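Microbial serine proteinases; subtilisin (Bacillus subtilis, PDB 2GKO) is a cold-adapted subtilisin, a serine endopeptidase that hydrolyses peptide bonds in proteins and carries bound calcium. Local coordinates at residues A165-G177 with V202-A214. Numbering follows the deposited sequence.
Sequences AAGNSGPKPGSIG and VADFSSRGHKRTA. With CA (calcium ion), chain C; PMS (phenylmethanesulfonic acid), chain G.
Gly-167 and Ser-207 open a run of backbone bonds between two irregular loops, Ser-207 N giving its hydrogen to Gly-167 O at 2.8 Å from above the carbonyl plane. Gly-170 N binds Phe-205 O, Ile-176 N binds Arg-208 O and Gly-174 N binds Gly-209 O, so 167-176 folds round 205-209. Gly-170 CA lies 4.0 Å from Ser-207 CA, and a side chain on Gly-170 would collide with Ser-206 O; a cis peptide to Pro-171 follows. Two serine hydroxyls lock the loops from within. Ser-207 OG, lying beside its own backbone N (chi1 -72°), accepts from Ser-169 N at 2.9 Å and shares a water with Ser-175 O. Ser-175 OG donates to Lys-172 O at 2.7 Å, across the type II turn 172-175, and receives Arg-208 N at 2.9 Å. The Arg-208 chain bends at chi2 (60°), which brings one guanidinium face over Pro-171 CB; NH1 grips Ala-203 O and Ser-206 O, both in the guanidinium plane, while NH2 reaches Asn-291 O. A leucine in its place would probably leave Ser-206 O and Asn-291 O without their arginine donor and Ala-203 O with the turn's own Ser-206 N alone. Gly-174 CA sits over the His-210 ring face, a CH-pi contact 3.6 Å from the centroid, and a water joins His-210 NE2 to Ile-176 O. Asn-168 runs alongside Phe-205, amide and ring planes 81° apart; its OD1 is bonded to Thr-248 OG1, and its ND2 donates to PMS O1S at 2.9 Å. The paired loops follow strands 161-165 and 199-202 of the subtilisin alpha/beta fold and link the calcium site that includes Thr-213 O to the active-site cleft, where Asn-168 ND2 and Ser-249 N hold the inhibitor's sulfonate, consistent with the oxyanion hole of subtilisins.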
loop_
_atom_site.group_PDB
_atom_site.type_symbol
_atom_site.label_atom_id
_atom_site.label_comp_id
_atom_site.label_asym_id
_atom_site.label_seq_id
_atom_site.Cartn_x
_atom_site.Cartn_y
_atom_site.Cartn_z
ATOM N N ALA A 165 -4.272 3.536 1.840
ATOM C CA ALA A 165 -4.559 4.677 1.005
ATOM C C ALA A 165 -5.021 5.871 1.847
ATOM O O ALA A 165 -5.842 5.720 2.745
ATOM C CB ALA A 165 -5.645 4.312 0.034
ATOM N N ALA A 166 -4.579 7.069 1.491
ATOM C CA ALA A 166 -5.067 8.276 2.174
ATOM C C ALA A 166 -6.535 8.548 1.842
ATOM O O ALA A 166 -7.261 9.048 2.686
ATOM C CB ALA A 166 -4.203 9.495 1.831
ATOM N N GLY A 167 -6.949 8.166 0.632
ATOM C CA GLY A 167 -8.264 8.456 0.101
ATOM C C GLY A 167 -8.183 9.300 -1.159
ATOM O O GLY A 167 -7.178 9.929 -1.479
ATOM N N ASN A 168 -9.287 9.302 -1.892
ATOM C CA ASN A 168 -9.372 9.990 -3.178
ATOM C C ASN A 168 -10.357 11.166 -3.138
ATOM O O ASN A 168 -10.999 11.447 -4.141
ATOM C CB ASN A 168 -9.817 9.016 -4.260
ATOM C CG ASN A 168 -8.832 7.901 -4.509
ATOM O OD1 ASN A 168 -7.682 7.963 -4.095
ATOM N ND2 ASN A 168 -9.279 6.890 -5.229
ATOM N N SER A 169 -10.444 11.869 -2.012
ATOM C CA SER A 169 -11.458 12.903 -1.794
ATOM C C SER A 169 -10.825 14.300 -1.715
ATOM O O SER A 169 -11.459 15.251 -1.260
ATOM C CB SER A 169 -12.213 12.615 -0.502
ATOM O OG SER A 169 -12.918 11.407 -0.600
ATOM N N GLY A 170 -9.597 14.416 -2.190
ATOM C CA GLY A 170 -8.914 15.690 -2.241
ATOM C C GLY A 170 -9.419 16.626 -3.332
ATOM O O GLY A 170 -10.269 16.254 -4.147
ATOM N N PRO A 171 -8.845 17.822 -3.423
ATOM C CA PRO A 171 -7.680 18.255 -2.660
ATOM C C PRO A 171 -7.958 18.965 -1.335
ATOM O O PRO A 171 -7.007 19.381 -0.668
ATOM C CB PRO A 171 -7.027 19.256 -3.630
ATOM C CG PRO A 171 -8.176 19.895 -4.294
ATOM C CD PRO A 171 -9.209 18.817 -4.430
ATOM N N LYS A 172 -9.214 19.134 -0.949
ATOM C CA LYS A 172 -9.478 20.006 0.183
ATOM C C LYS A 172 -8.898 19.479 1.483
ATOM O O LYS A 172 -8.883 18.281 1.707
ATOM C CB LYS A 172 -10.958 20.277 0.319
ATOM C CG LYS A 172 -11.505 21.118 -0.833
ATOM C CD LYS A 172 -13.000 21.413 -0.639
ATOM C CE LYS A 172 -13.212 22.579 0.361
ATOM N NZ LYS A 172 -14.619 23.122 0.358
ATOM N N PRO A 173 -8.424 20.381 2.343
ATOM C CA PRO A 173 -7.952 19.981 3.668
ATOM C C PRO A 173 -8.964 19.172 4.458
ATOM O O PRO A 173 -10.190 19.398 4.391
ATOM C CB PRO A 173 -7.686 21.327 4.355
ATOM C CG PRO A 173 -7.350 22.260 3.251
ATOM C CD PRO A 173 -8.265 21.831 2.127
ATOM N N GLY A 174 -8.456 18.199 5.209
ATOM C CA GLY A 174 -9.287 17.408 6.087
ATOM C C GLY A 174 -10.090 16.305 5.409
ATOM O O GLY A 174 -11.019 15.751 5.995
ATOM N N SER A 175 -9.737 15.979 4.169
ATOM C CA SER A 175 -10.456 14.971 3.392
ATOM C C SER A 175 -9.956 13.533 3.584
ATOM O O SER A 175 -10.556 12.582 3.064
ATOM C CB SER A 175 -10.434 15.349 1.905
ATOM O OG SER A 175 -9.132 15.655 1.419
ATOM N N ILE A 176 -8.865 13.360 4.333
ATOM C CA ILE A 176 -8.351 12.047 4.654
ATOM C C ILE A 176 -9.425 11.160 5.270
ATOM O O ILE A 176 -10.231 11.609 6.090
ATOM C CB ILE A 176 -7.092 12.168 5.564
ATOM C CG1 ILE A 176 -6.398 10.811 5.704
ATOM C CG2 ILE A 176 -7.450 12.701 6.935
ATOM C CD1 ILE A 176 -5.145 10.846 6.555
ATOM N N GLY A 177 -9.452 9.898 4.867
ATOM C CA GLY A 177 -10.428 8.950 5.365
ATOM C C GLY A 177 -9.762 7.821 6.118
ATOM O O GLY A 177 -8.570 7.878 6.427
ATOM N N VAL A 202 1.883 16.084 -5.808
ATOM C CA VAL A 202 0.732 15.356 -5.264
ATOM C C VAL A 202 -0.433 15.558 -6.223
ATOM O O VAL A 202 -0.714 16.680 -6.637
ATOM C CB VAL A 202 0.312 15.855 -3.876
ATOM C CG1 VAL A 202 -0.861 15.012 -3.348
ATOM C CG2 VAL A 202 1.482 15.795 -2.884
ATOM N N ALA A 203 -1.131 14.467 -6.545
ATOM C CA ALA A 203 -2.306 14.552 -7.380
ATOM C C ALA A 203 -3.433 15.282 -6.655
ATOM O O ALA A 203 -3.623 15.099 -5.477
ATOM C CB ALA A 203 -2.723 13.154 -7.821
ATOM N N ASP A 204 -4.167 16.116 -7.386
ATOM C CA ASP A 204 -5.288 16.867 -6.821
ATOM C C ASP A 204 -6.302 15.955 -6.117
ATOM O O ASP A 204 -6.855 16.338 -5.111
ATOM C CB ASP A 204 -6.041 17.662 -7.894
ATOM C CG ASP A 204 -5.224 18.764 -8.518
ATOM O OD1 ASP A 204 -4.081 19.043 -8.074
ATOM O OD2 ASP A 204 -5.694 19.411 -9.476
ATOM N N PHE A 205 -6.532 14.743 -6.631
ATOM C CA PHE A 205 -7.525 13.846 -6.013
ATOM C C PHE A 205 -7.139 13.298 -4.650
ATOM O O PHE A 205 -7.982 12.815 -3.909
ATOM C CB PHE A 205 -7.914 12.689 -6.950
ATOM C CG PHE A 205 -6.830 11.668 -7.165
ATOM C CD1 PHE A 205 -6.542 10.737 -6.169
ATOM C CD2 PHE A 205 -6.104 11.629 -8.339
ATOM C CE1 PHE A 205 -5.525 9.795 -6.338
ATOM C CE2 PHE A 205 -5.091 10.670 -8.527
ATOM C CZ PHE A 205 -4.804 9.765 -7.516
ATOM N N SER A 206 -5.859 13.334 -4.327
ATOM C CA SER A 206 -5.385 12.672 -3.129
ATOM C C SER A 206 -5.918 13.380 -1.868
ATOM O O SER A 206 -5.854 14.601 -1.770
ATOM C CB SER A 206 -3.847 12.673 -3.166
ATOM O OG SER A 206 -3.292 11.867 -2.158
ATOM N N SER A 207 -6.458 12.616 -0.920
ATOM C CA SER A 207 -7.034 13.190 0.291
ATOM C C SER A 207 -5.949 13.854 1.126
ATOM O O SER A 207 -4.856 13.299 1.320
ATOM C CB SER A 207 -7.730 12.119 1.113
ATOM O OG SER A 207 -8.944 11.703 0.487
ATOM N N ARG A 208 -6.278 15.035 1.624
ATOM C CA ARG A 208 -5.381 15.828 2.478
ATOM C C ARG A 208 -5.648 15.618 3.948
ATOM O O ARG A 208 -6.773 15.381 4.389
ATOM C CB ARG A 208 -5.534 17.326 2.162
ATOM C CG ARG A 208 -4.614 17.847 1.115
ATOM C CD ARG A 208 -4.754 17.188 -0.261
ATOM N NE ARG A 208 -3.867 17.843 -1.221
ATOM C CZ ARG A 208 -3.660 17.473 -2.477
ATOM N NH1 ARG A 208 -4.279 16.437 -3.002
ATOM N NH2 ARG A 208 -2.824 18.165 -3.233
ATOM N N GLY A 209 -4.594 15.729 4.756
ATOM C CA GLY A 209 -4.754 15.697 6.186
ATOM C C GLY A 209 -5.307 17.022 6.714
ATOM O O GLY A 209 -5.685 17.918 5.933
ATOM N N HIS A 210 -5.299 17.142 8.033
ATOM C CA HIS A 210 -5.873 18.277 8.755
ATOM C C HIS A 210 -4.827 19.315 9.098
ATOM O O HIS A 210 -3.710 18.972 9.502
ATOM C CB HIS A 210 -6.585 17.781 10.020
ATOM C CG HIS A 210 -7.775 16.920 9.734
ATOM N ND1 HIS A 210 -9.038 17.440 9.555
ATOM C CD2 HIS A 210 -7.886 15.586 9.531
ATOM C CE1 HIS A 210 -9.873 16.459 9.261
ATOM N NE2 HIS A 210 -9.198 15.326 9.231
ATOM N N LYS A 211 -5.176 20.588 8.948
ATOM C CA LYS A 211 -4.181 21.655 9.140
ATOM C C LYS A 211 -3.667 21.739 10.586
ATOM O O LYS A 211 -2.495 22.037 10.801
ATOM C CB LYS A 211 -4.745 23.019 8.765
ATOM C CG LYS A 211 -5.194 23.194 7.350
ATOM C CD LYS A 211 -5.411 24.652 6.997
ATOM C CE LYS A 211 -5.975 24.768 5.595
ATOM N NZ LYS A 211 -6.284 26.154 5.168
ATOM N N ARG A 212 -4.523 21.474 11.562
ATOM C CA ARG A 212 -4.131 21.760 12.948
ATOM C C ARG A 212 -3.086 20.794 13.513
ATOM O O ARG A 212 -2.495 21.088 14.550
ATOM C CB ARG A 212 -5.343 21.847 13.894
ATOM C CG ARG A 212 -6.128 20.608 14.074
ATOM C CD ARG A 212 -7.354 20.834 14.921
ATOM N NE ARG A 212 -8.394 21.565 14.195
ATOM C CZ ARG A 212 -9.464 22.096 14.771
ATOM N NH1 ARG A 212 -10.367 22.727 14.043
ATOM N NH2 ARG A 212 -9.642 22.002 16.076
ATOM N N THR A 213 -2.870 19.649 12.861
ATOM C CA THR A 213 -1.884 18.682 13.359
ATOM C C THR A 213 -0.724 18.491 12.409
ATOM O O THR A 213 0.125 17.634 12.640
ATOM C CB THR A 213 -2.530 17.320 13.646
ATOM O OG1 THR A 213 -3.195 16.839 12.470
ATOM C CG2 THR A 213 -3.607 17.409 14.697
ATOM N N ALA A 214 -0.654 19.304 11.367
ATOM C CA ALA A 214 0.378 19.164 10.339
ATOM C C ALA A 214 1.634 19.970 10.699
ATOM O O ALA A 214 1.582 20.849 11.542
ATOM C CB ALA A 214 -0.170 19.608 8.997
HETATM CA CA CA C . 1.212 15.697 12.945
HETATM C C PMS G . -9.686 2.683 -4.165
HETATM S S PMS G . -8.392 3.447 -3.418
HETATM C C1 PMS G . -9.429 2.326 -5.624
HETATM C C2 PMS G . -9.763 3.212 -6.646
HETATM C C3 PMS G . -9.547 2.871 -7.985
HETATM C C4 PMS G . -9.033 1.619 -8.295
HETATM C C5 PMS G . -8.731 0.710 -7.287
HETATM C C6 PMS G . -8.939 1.068 -5.957
HETATM O O2S PMS G . -8.850 3.875 -2.114
HETATM O O1S PMS G . -7.926 4.461 -4.359
HETATM O O HOH W 1 -10.708 10.149 1.835
HETATM O O HOH W 2 -10.456 12.920 8.490
HETATM O O HOH W 3 2.070 15.512 10.695
#